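Local coordinates for hypothetical protein SA0798 (Staphylococcus aureus subsp. aureus N315, PDB 1XG8), which is of unknown function but belongs to a family related to thioredoxin and folds in the thioredoxin manner, which leaves a redox role possible but unproven, at residues L67-I70 with E71-E74; Q36-L39 with K40-P44; Q96-Q99 with I100-I104. All coordinates share one frame; numbering follows the deposited sequence.

Contact 1. Residues L67-I70 with E71-E74; sequences LQFI and ERIE
Leu67 opens the contact by setting its methyl branches beside the Glu71 side chain, one helical turn on. Leu67 swings CG opposite its own N (chi1 -171°), which carries CD1 and CD2 toward Glu71, whose chain bends at chi2 so that CG and OE1 lie by these methyls; the shortest separations here are doubtful in the model. The Glu71 position is exposed, which suits a charged glutamate, while the leucine beside it is partly covered.

At Gln68 the carbonyl is the part that touches: Gln68 O has Arg72 CD 3.5 Å away, while the Gln68 amide leads off from the turn. Phe69 then makes two kinds of contact. Its carbonyl accepts a regular helical bond, from Ile73 N to Phe69 O at 3.1 Å. Its ring runs beside the Arg72 chain and points the same way, CD1 of Phe69 standing 4.2 Å from CD of Arg72, with ring and guanidinium planes 19° apart. Arg72 thus sets its CD methylene beside the ring, while its charged end goes on to a salt bridge with Glu77.

Ile70 closes the segment with its CG2 3.9 Å from CG of Glu74, the two side chains lying alongside each other.

The bulky apolar residues belong to the inner side of helix 64-74. Phe69 lies on Leu82 and Thr84 of strand 82-85, Ile73 bridges Leu82 and Tyr13, and Ile70 also reaches Tyr13 on strand 8-14, so the helix covers the two central strands of the sheet.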
ATOM      1  N   LEU A  67     -10.011   4.645   7.751  1.00 34.10           N
ATOM      2  CA  LEU A  67     -10.788   5.860   7.627  1.00 34.80           C
ATOM      3  C   LEU A  67      -9.883   7.082   7.528  1.00 33.34           C
ATOM      4  O   LEU A  67     -10.166   8.014   6.782  1.00 32.33           O
ATOM      5  CB  LEU A  67     -11.747   5.970   8.819  1.00 36.08           C
ATOM      6  CG  LEU A  67     -12.783   7.085   8.704  1.00 37.12           C
ATOM      7  CD1 LEU A  67     -12.149   8.400   9.112  1.00 39.54           C
ATOM      8  CD2 LEU A  67     -13.317   7.157   7.266  1.00 36.85           C
ATOM      9  N   GLN A  68      -8.787   7.061   8.274  1.00 33.57           N
ATOM     10  CA  GLN A  68      -7.832   8.159   8.271  1.00 33.70           C
ATOM     11  C   GLN A  68      -7.190   8.395   6.909  1.00 32.62           C
ATOM     12  O   GLN A  68      -7.040   9.541   6.485  1.00 32.41           O
ATOM     13  CB  GLN A  68      -6.748   7.906   9.311  1.00 36.76           C
ATOM     14  CG  GLN A  68      -5.511   8.767   9.133  1.00 41.83           C
ATOM     15  CD  GLN A  68      -4.656   8.791  10.381  1.00 45.10           C
ATOM     16  OE1 GLN A  68      -5.031   9.407  11.387  1.00 46.15           O
ATOM     17  NE2 GLN A  68      -3.510   8.107  10.336  1.00 44.72           N
ATOM     18  N   PHE A  69      -6.796   7.320   6.228  1.00 29.79           N
ATOM     19  CA  PHE A  69      -6.183   7.450   4.902  1.00 28.60           C
ATOM     20  C   PHE A  69      -7.235   7.747   3.827  1.00 28.75           C
ATOM     21  O   PHE A  69      -7.010   8.566   2.926  1.00 27.81           O
ATOM     22  CB  PHE A  69      -5.429   6.171   4.539  1.00 27.06           C
ATOM     23  CG  PHE A  69      -4.131   6.014   5.263  1.00 25.60           C
ATOM     24  CD1 PHE A  69      -3.082   6.900   5.029  1.00 24.16           C
ATOM     25  CD2 PHE A  69      -3.945   4.975   6.166  1.00 24.56           C
ATOM     26  CE1 PHE A  69      -1.870   6.752   5.679  1.00 23.53           C
ATOM     27  CE2 PHE A  69      -2.735   4.817   6.824  1.00 24.35           C
ATOM     28  CZ  PHE A  69      -1.694   5.708   6.579  1.00 24.07           C
ATOM     29  N   ILE A  70      -8.378   7.069   3.934  1.00 28.22           N
ATOM     30  CA  ILE A  70      -9.475   7.253   2.993  1.00 29.01           C
ATOM     31  C   ILE A  70      -9.907   8.716   2.981  1.00 30.98           C
ATOM     32  O   ILE A  70     -10.309   9.247   1.948  1.00 30.67           O
ATOM     33  CB  ILE A  70     -10.675   6.376   3.370  1.00 27.26           C
ATOM     34  CG1 ILE A  70     -10.279   4.900   3.280  1.00 24.33           C
ATOM     35  CG2 ILE A  70     -11.850   6.687   2.449  1.00 27.44           C
ATOM     36  CD1 ILE A  70     -11.373   3.934   3.671  1.00 22.55           C
ATOM     37  N   GLU A  71      -9.808   9.362   4.138  1.00 33.09           N
ATOM     38  CA  GLU A  71     -10.173  10.766   4.274  1.00 35.13           C
ATOM     39  C   GLU A  71      -9.229  11.653   3.452  1.00 34.18           C
ATOM     40  O   GLU A  71      -9.669  12.555   2.733  1.00 33.09           O
ATOM     41  CB  GLU A  71     -10.117  11.182   5.753  1.00 39.13           C
ATOM     42  CG  GLU A  71     -11.128  10.479   6.672  1.00 45.35           C
ATOM     43  CD  GLU A  71     -12.431  11.265   6.889  1.00 50.85           C
ATOM     44  OE1 GLU A  71     -13.343  10.738   7.575  1.00 52.21           O
ATOM     45  OE2 GLU A  71     -12.547  12.407   6.383  1.00 52.91           O
ATOM     46  N   ARG A  72      -7.930  11.386   3.554  1.00 33.42           N
ATOM     47  CA  ARG A  72      -6.924  12.169   2.833  1.00 32.40           C
ATOM     48  C   ARG A  72      -7.061  11.997   1.329  1.00 30.81           C
ATOM     49  O   ARG A  72      -6.758  12.903   0.557  1.00 29.19           O
ATOM     50  CB  ARG A  72      -5.532  11.736   3.272  1.00 33.15           C
ATOM     51  CG  ARG A  72      -5.527  11.261   4.695  1.00 35.79           C
ATOM     52  CD  ARG A  72      -4.142  10.933   5.176  1.00 38.10           C
ATOM     53  NE  ARG A  72      -3.299  12.117   5.207  1.00 38.50           N
ATOM     54  CZ  ARG A  72      -2.125  12.162   5.819  1.00 38.77           C
ATOM     55  NH1 ARG A  72      -1.680  11.081   6.441  1.00 39.10           N
ATOM     56  NH2 ARG A  72      -1.409  13.278   5.815  1.00 39.34           N
ATOM     57  N   ILE A  73      -7.499  10.815   0.918  1.00 31.02           N
ATOM     58  CA  ILE A  73      -7.684  10.545  -0.493  1.00 30.13           C
ATOM     59  C   ILE A  73      -8.916  11.313  -0.952  1.00 30.63           C
ATOM     60  O   ILE A  73      -8.889  11.998  -1.976  1.00 31.40           O
ATOM     61  CB  ILE A  73      -7.911   9.044  -0.758  1.00 28.51           C
ATOM     62  CG1 ILE A  73      -6.683   8.238  -0.327  1.00 27.14           C
ATOM     63  CG2 ILE A  73      -8.223   8.828  -2.239  1.00 29.04           C
ATOM     64  CD1 ILE A  73      -6.805   6.732  -0.570  1.00 23.03           C
ATOM     65  N   GLU A  74      -9.991  11.215  -0.171  1.00 30.33           N
ATOM     66  CA  GLU A  74     -11.240  11.880  -0.509  1.00 32.17           C
ATOM     67  C   GLU A  74     -11.115  13.395  -0.561  1.00 32.80           C
ATOM     68  O   GLU A  74     -11.894  14.066  -1.234  1.00 32.89           O
ATOM     69  CB  GLU A  74     -12.335  11.464   0.473  1.00 32.59           C
ATOM     70  CG  GLU A  74     -12.645   9.956   0.453  1.00 36.23           C
ATOM     71  CD  GLU A  74     -13.527   9.512  -0.720  1.00 34.97           C
ATOM     72  OE1 GLU A  74     -13.405  10.088  -1.820  1.00 38.07           O
ATOM     73  OE2 GLU A  74     -14.330   8.571  -0.546  1.00 33.94           O
TER

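Contact 2. Residues Q36-L39 with K40-P44; sequences QPLL and KRKYP
Lys40 N donates to Gln36 O at 3.2 Å in the last turns of helix 28-42, the crossover helix of the beta-alpha-beta unit that begins this thioredoxin-like fold. The Lys40 chain bends at chi3 and chi4 and curls back beside Pro37, bringing CE to 4.1 Å from Pro37 CA; the exposed flank suits lysine, whose CE rests against the proline. Pro37 has no N-H for the turn before it, hence a kink, yet its carbonyl still serves the next turn: Arg41 N bonds to Pro37 O at 3.0 Å. That same oxygen lies over one face of the Arg41 guanidinium, 4.2 Å above the plane and toward its rim.

Lys42 N follows with a bond to Leu38 O. Its aliphatic chain slants across Leu38, where CD1 of Leu38 touches CE of Lys42 at 3.8 Å.

Tyr43 is the first residue to leave helical geometry, but its N-H still holds Leu39 O at 2.8 Å. An aromatic ring with a polar end suits this buried spot, for its OH bonds to Asp105 of helix 97-110, while ring atom CD1 of Tyr43 rests 4.2 Å from methyl CD2 of Leu39.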
ATOM      1  N   GLN A  36       1.753  -8.296  -4.320  1.00 32.12           N
ATOM      2  CA  GLN A  36       1.825  -9.609  -3.704  1.00 32.30           C
ATOM      3  C   GLN A  36       2.987 -10.479  -4.178  1.00 33.25           C
ATOM      4  O   GLN A  36       3.764 -10.960  -3.359  1.00 35.07           O
ATOM      5  CB  GLN A  36       0.479 -10.330  -3.867  1.00 33.01           C
ATOM      6  CG  GLN A  36      -0.558  -9.870  -2.837  1.00 34.83           C
ATOM      7  CD  GLN A  36      -2.000  -9.971  -3.309  1.00 36.56           C
ATOM      8  OE1 GLN A  36      -2.375  -9.375  -4.313  1.00 38.91           O
ATOM      9  NE2 GLN A  36      -2.819 -10.712  -2.572  1.00 36.77           N
ATOM     10  N   PRO A  37       3.138 -10.686  -5.497  1.00 33.57           N
ATOM     11  CA  PRO A  37       4.248 -11.520  -5.973  1.00 33.03           C
ATOM     12  C   PRO A  37       5.580 -10.846  -5.720  1.00 32.52           C
ATOM     13  O   PRO A  37       6.545 -11.485  -5.337  1.00 33.44           O
ATOM     14  CB  PRO A  37       3.966 -11.665  -7.465  1.00 32.46           C
ATOM     15  CG  PRO A  37       2.497 -11.513  -7.551  1.00 32.56           C
ATOM     16  CD  PRO A  37       2.238 -10.361  -6.611  1.00 33.09           C
ATOM     17  N   LEU A  38       5.619  -9.543  -5.954  1.00 33.04           N
ATOM     18  CA  LEU A  38       6.823  -8.752  -5.750  1.00 31.97           C
ATOM     19  C   LEU A  38       7.464  -9.038  -4.393  1.00 32.77           C
ATOM     20  O   LEU A  38       8.624  -9.423  -4.311  1.00 31.43           O
ATOM     21  CB  LEU A  38       6.476  -7.266  -5.830  1.00 32.23           C
ATOM     22  CG  LEU A  38       7.619  -6.270  -5.639  1.00 30.98           C
ATOM     23  CD1 LEU A  38       8.535  -6.320  -6.851  1.00 31.02           C
ATOM     24  CD2 LEU A  38       7.054  -4.865  -5.444  1.00 31.61           C
ATOM     25  N   LEU A  39       6.697  -8.844  -3.328  1.00 33.42           N
ATOM     26  CA  LEU A  39       7.208  -9.049  -1.983  1.00 33.50           C
ATOM     27  C   LEU A  39       7.522 -10.505  -1.675  1.00 35.68           C
ATOM     28  O   LEU A  39       8.509 -10.800  -0.993  1.00 36.52           O
ATOM     29  CB  LEU A  39       6.213  -8.500  -0.966  1.00 30.00           C
ATOM     30  CG  LEU A  39       5.845  -7.036  -1.176  1.00 27.12           C
ATOM     31  CD1 LEU A  39       4.982  -6.582  -0.018  1.00 25.50           C
ATOM     32  CD2 LEU A  39       7.100  -6.186  -1.281  1.00 24.12           C
ATOM     33  N   LYS A  40       6.686 -11.414  -2.169  1.00 37.44           N
ATOM     34  CA  LYS A  40       6.901 -12.840  -1.947  1.00 39.64           C
ATOM     35  C   LYS A  40       8.244 -13.269  -2.539  1.00 39.39           C
ATOM     36  O   LYS A  40       8.876 -14.217  -2.070  1.00 39.20           O
ATOM     37  CB  LYS A  40       5.780 -13.653  -2.596  1.00 43.18           C
ATOM     38  CG  LYS A  40       6.050 -15.158  -2.621  1.00 47.37           C
ATOM     39  CD  LYS A  40       4.987 -15.922  -3.399  1.00 50.91           C
ATOM     40  CE  LYS A  40       4.891 -15.436  -4.839  1.00 53.13           C
ATOM     41  NZ  LYS A  40       6.216 -15.479  -5.524  1.00 54.89           N
ATOM     42  N   ARG A  41       8.679 -12.548  -3.566  1.00 38.68           N
ATOM     43  CA  ARG A  41       9.928 -12.846  -4.250  1.00 38.79           C
ATOM     44  C   ARG A  41      11.156 -12.156  -3.657  1.00 38.24           C
ATOM     45  O   ARG A  41      12.204 -12.776  -3.496  1.00 37.81           O
ATOM     46  CB  ARG A  41       9.778 -12.482  -5.726  1.00 39.86           C
ATOM     47  CG  ARG A  41      11.054 -12.519  -6.544  1.00 42.46           C
ATOM     48  CD  ARG A  41      10.707 -12.451  -8.018  1.00 45.04           C
ATOM     49  NE  ARG A  41       9.801 -11.344  -8.323  1.00 47.58           N
ATOM     50  CZ  ARG A  41       8.719 -11.446  -9.095  1.00 49.25           C
ATOM     51  NH1 ARG A  41       8.398 -12.611  -9.645  1.00 49.93           N
ATOM     52  NH2 ARG A  41       7.958 -10.381  -9.322  1.00 49.07           N
ATOM     53  N   LYS A  42      11.027 -10.878  -3.329  1.00 37.49           N
ATOM     54  CA  LYS A  42      12.142 -10.124  -2.771  1.00 35.82           C
ATOM     55  C   LYS A  42      12.332 -10.338  -1.274  1.00 34.00           C
ATOM     56  O   LYS A  42      13.454 -10.246  -0.776  1.00 33.16           O
ATOM     57  CB  LYS A  42      11.961  -8.638  -3.074  1.00 37.90           C
ATOM     58  CG  LYS A  42      11.942  -8.345  -4.564  1.00 39.63           C
ATOM     59  CD  LYS A  42      11.803  -6.869  -4.841  1.00 41.67           C
ATOM     60  CE  LYS A  42      12.233  -6.551  -6.262  1.00 43.32           C
ATOM     61  NZ  LYS A  42      13.689  -6.800  -6.460  1.00 44.18           N
ATOM     62  N   TYR A  43      11.244 -10.620  -0.559  1.00 31.72           N
ATOM     63  CA  TYR A  43      11.334 -10.860   0.878  1.00 30.38           C
ATOM     64  C   TYR A  43      10.632 -12.160   1.237  1.00 29.43           C
ATOM     65  O   TYR A  43       9.603 -12.168   1.913  1.00 28.41           O
ATOM     66  CB  TYR A  43      10.734  -9.689   1.652  1.00 30.52           C
ATOM     67  CG  TYR A  43      11.318  -8.359   1.233  1.00 30.54           C
ATOM     68  CD1 TYR A  43      10.704  -7.591   0.238  1.00 29.51           C
ATOM     69  CD2 TYR A  43      12.511  -7.888   1.790  1.00 29.57           C
ATOM     70  CE1 TYR A  43      11.258  -6.392  -0.192  1.00 26.71           C
ATOM     71  CE2 TYR A  43      13.079  -6.684   1.362  1.00 28.74           C
ATOM     72  CZ  TYR A  43      12.441  -5.945   0.368  1.00 27.99           C
ATOM     73  OH  TYR A  43      12.985  -4.767  -0.076  1.00 27.21           O
ATOM     74  N   PRO A  44      11.212 -13.287   0.800  1.00 29.43           N
ATOM     75  CA  PRO A  44      10.749 -14.663   0.997  1.00 28.63           C
ATOM     76  C   PRO A  44      10.515 -15.034   2.448  1.00 28.39           C
ATOM     77  O   PRO A  44       9.590 -15.782   2.760  1.00 27.86           O
ATOM     78  CB  PRO A  44      11.874 -15.496   0.396  1.00 28.34           C
ATOM     79  CG  PRO A  44      12.512 -14.574  -0.580  1.00 29.54           C
ATOM     80  CD  PRO A  44      12.540 -13.290   0.167  1.00 30.10           C
TER

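Contact 3. Residues Q96-Q99 with I100-I104; sequences QTKQ and ITRFI
The Arg102 side chain crosses that of Lys98, one turn earlier in the helix, and its contact can be traced outward from CB. That atom sits 3.1 Å from Lys98 O, the carbonyl that also takes the Arg102 N-H in a 2.7 Å bond from N to Lys98 O. CG passes the same oxygen at 3.2 Å, and CD, moving off, is 3.7 Å from Lys98 O. Since the chain is fully extended from CG to NE (chi2 -180°), NE arrives beside the Lys98 side chain, 4.1 Å from its CB, which lies over one face of the guanidinium. At the tip NH2 comes within 4.6 Å of Lys98 NZ; two like charges this near would probably repel mildly, an effect that solvent may soften at this exposed site.

This is the opening part of helix 97-110, the C-terminal helix of the thioredoxin fold, with Gln96 at its N-cap. Thr101, on the inward side, bonds through its N to Thr97 O at 3.0 Å. Its compact side chain turns OG1 between backbone N and carbonyl carbon (chi1 58°), bringing the hydroxyl 3.2 Å from Lys98 O, while its methyl CG2 lies near Thr97 O. Ile100, buried and beta-branched, packs on Leu39 of helix 28-42 and on Ile83 and Val90 of the sheet. Phe103 N bonds to Gln99 O, and the Phe103 ring turns away to Val90 and Met85.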
ATOM      1  N   GLN A  96       6.637   3.715  -7.467  1.00 22.05           N
ATOM      2  CA  GLN A  96       7.860   3.082  -7.939  1.00 22.63           C
ATOM      3  C   GLN A  96       8.210   1.903  -7.054  1.00 21.82           C
ATOM      4  O   GLN A  96       7.980   1.924  -5.846  1.00 20.50           O
ATOM      5  CB  GLN A  96       9.032   4.059  -7.932  1.00 24.90           C
ATOM      6  CG  GLN A  96       9.068   5.021  -9.101  1.00 29.49           C
ATOM      7  CD  GLN A  96      10.335   5.858  -9.105  1.00 31.51           C
ATOM      8  OE1 GLN A  96      11.434   5.329  -8.970  1.00 34.84           O
ATOM      9  NE2 GLN A  96      10.186   7.166  -9.266  1.00 33.31           N
ATOM     10  N   THR A  97       8.779   0.881  -7.678  1.00 22.10           N
ATOM     11  CA  THR A  97       9.190  -0.335  -7.004  1.00 23.92           C
ATOM     12  C   THR A  97      10.185  -0.043  -5.883  1.00 24.39           C
ATOM     13  O   THR A  97      10.127  -0.662  -4.826  1.00 24.45           O
ATOM     14  CB  THR A  97       9.849  -1.280  -8.002  1.00 23.34           C
ATOM     15  OG1 THR A  97       9.093  -1.274  -9.217  1.00 23.68           O
ATOM     16  CG2 THR A  97       9.889  -2.687  -7.451  1.00 24.14           C
ATOM     17  N   LYS A  98      11.098   0.894  -6.128  1.00 24.94           N
ATOM     18  CA  LYS A  98      12.105   1.273  -5.143  1.00 26.47           C
ATOM     19  C   LYS A  98      11.481   1.842  -3.878  1.00 26.93           C
ATOM     20  O   LYS A  98      12.016   1.648  -2.789  1.00 29.05           O
ATOM     21  CB  LYS A  98      13.074   2.294  -5.733  1.00 27.54           C
ATOM     22  CG  LYS A  98      14.022   1.707  -6.764  1.00 33.04           C
ATOM     23  CD  LYS A  98      14.911   0.620  -6.158  1.00 36.65           C
ATOM     24  CE  LYS A  98      15.735  -0.088  -7.231  1.00 38.48           C
ATOM     25  NZ  LYS A  98      16.580   0.862  -7.999  1.00 41.27           N
ATOM     26  N   GLN A  99      10.362   2.550  -4.018  1.00 25.99           N
ATOM     27  CA  GLN A  99       9.670   3.115  -2.859  1.00 27.10           C
ATOM     28  C   GLN A  99       9.235   1.985  -1.929  1.00 26.58           C
ATOM     29  O   GLN A  99       9.347   2.091  -0.705  1.00 27.74           O
ATOM     30  CB  GLN A  99       8.420   3.877  -3.277  1.00 26.64           C
ATOM     31  CG  GLN A  99       8.653   5.018  -4.213  1.00 31.62           C
ATOM     32  CD  GLN A  99       7.416   5.872  -4.344  1.00 34.06           C
ATOM     33  OE1 GLN A  99       7.003   6.525  -3.379  1.00 37.66           O
ATOM     34  NE2 GLN A  99       6.801   5.862  -5.528  1.00 32.76           N
ATOM     35  N   ILE A 100       8.720   0.913  -2.522  1.00 24.10           N
ATOM     36  CA  ILE A 100       8.281  -0.233  -1.759  1.00 23.42           C
ATOM     37  C   ILE A 100       9.481  -0.943  -1.134  1.00 23.47           C
ATOM     38  O   ILE A 100       9.479  -1.238   0.061  1.00 24.57           O
ATOM     39  CB  ILE A 100       7.536  -1.263  -2.636  1.00 22.41           C
ATOM     40  CG1 ILE A 100       6.438  -0.578  -3.454  1.00 21.07           C
ATOM     41  CG2 ILE A 100       6.955  -2.357  -1.747  1.00 20.38           C
ATOM     42  CD1 ILE A 100       5.479   0.202  -2.636  1.00 19.67           C
ATOM     43  N   THR A 101      10.510  -1.214  -1.930  1.00 21.89           N
ATOM     44  CA  THR A 101      11.673  -1.924  -1.407  1.00 20.96           C
ATOM     45  C   THR A 101      12.498  -1.123  -0.407  1.00 20.19           C
ATOM     46  O   THR A 101      12.900  -1.646   0.637  1.00 19.88           O
ATOM     47  CB  THR A 101      12.596  -2.429  -2.552  1.00 20.75           C
ATOM     48  OG1 THR A 101      13.020  -1.328  -3.367  1.00 20.76           O
ATOM     49  CG2 THR A 101      11.857  -3.454  -3.402  1.00 20.22           C
ATOM     50  N   ARG A 102      12.747   0.142  -0.709  1.00 18.30           N
ATOM     51  CA  ARG A 102      13.529   0.948   0.208  1.00 18.94           C
ATOM     52  C   ARG A 102      12.830   1.136   1.546  1.00 18.35           C
ATOM     53  O   ARG A 102      13.482   1.294   2.570  1.00 18.81           O
ATOM     54  CB  ARG A 102      13.864   2.298  -0.428  1.00 19.81           C
ATOM     55  CG  ARG A 102      14.878   2.177  -1.553  1.00 20.12           C
ATOM     56  CD  ARG A 102      15.211   3.513  -2.179  1.00 22.90           C
ATOM     57  NE  ARG A 102      16.173   3.351  -3.267  1.00 27.16           N
ATOM     58  CZ  ARG A 102      16.679   4.350  -3.985  1.00 29.88           C
ATOM     59  NH1 ARG A 102      16.320   5.603  -3.738  1.00 32.15           N
ATOM     60  NH2 ARG A 102      17.557   4.097  -4.949  1.00 30.53           N
ATOM     61  N   PHE A 103      11.504   1.121   1.540  1.00 19.38           N
ATOM     62  CA  PHE A 103      10.744   1.277   2.778  1.00 18.44           C
ATOM     63  C   PHE A 103      10.968   0.044   3.663  1.00 17.62           C
ATOM     64  O   PHE A 103      11.188   0.161   4.863  1.00 16.87           O
ATOM     65  CB  PHE A 103       9.251   1.430   2.480  1.00 19.55           C
ATOM     66  CG  PHE A 103       8.403   1.645   3.708  1.00 20.48           C
ATOM     67  CD1 PHE A 103       8.233   2.921   4.236  1.00 20.65           C
ATOM     68  CD2 PHE A 103       7.787   0.565   4.348  1.00 20.74           C
ATOM     69  CE1 PHE A 103       7.456   3.124   5.390  1.00 20.56           C
ATOM     70  CE2 PHE A 103       7.009   0.757   5.503  1.00 20.86           C
ATOM     71  CZ  PHE A 103       6.843   2.042   6.024  1.00 20.47           C
ATOM     72  N   ILE A 104      10.910  -1.139   3.063  1.00 18.35           N
ATOM     73  CA  ILE A 104      11.119  -2.377   3.805  1.00 18.52           C
ATOM     74  C   ILE A 104      12.595  -2.553   4.157  1.00 20.85           C
ATOM     75  O   ILE A 104      12.934  -2.826   5.316  1.00 21.87           O
ATOM     76  CB  ILE A 104      10.637  -3.596   2.992  1.00 17.60           C
ATOM     77  CG1 ILE A 104       9.120  -3.539   2.838  1.00 15.68           C
ATOM     78  CG2 ILE A 104      11.045  -4.898   3.684  1.00 15.75           C
ATOM     79  CD1 ILE A 104       8.577  -4.628   1.956  1.00 19.31           C
TER

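Along the chain contact 2 comes first, on helix 28-42, then contact 1 on helix 64-74, and contact 3 on helix 97-110 last. The four-stranded mixed sheet, ordered 48-54, 8-14, 82-85, 88-92, separates them: contact 1 lies on the opposite side of the chain's centre from the other two, its centre about 27 Å from that of contact 2 and 22 Å from that of contact 3. Contacts 2 and 3 have centres about 12 Å apart and touch directly, Tyr43 packing on Ile104, and Leu39 on Ile100. Two helices against one across a central sheet is the layered plan of the thioredoxin fold.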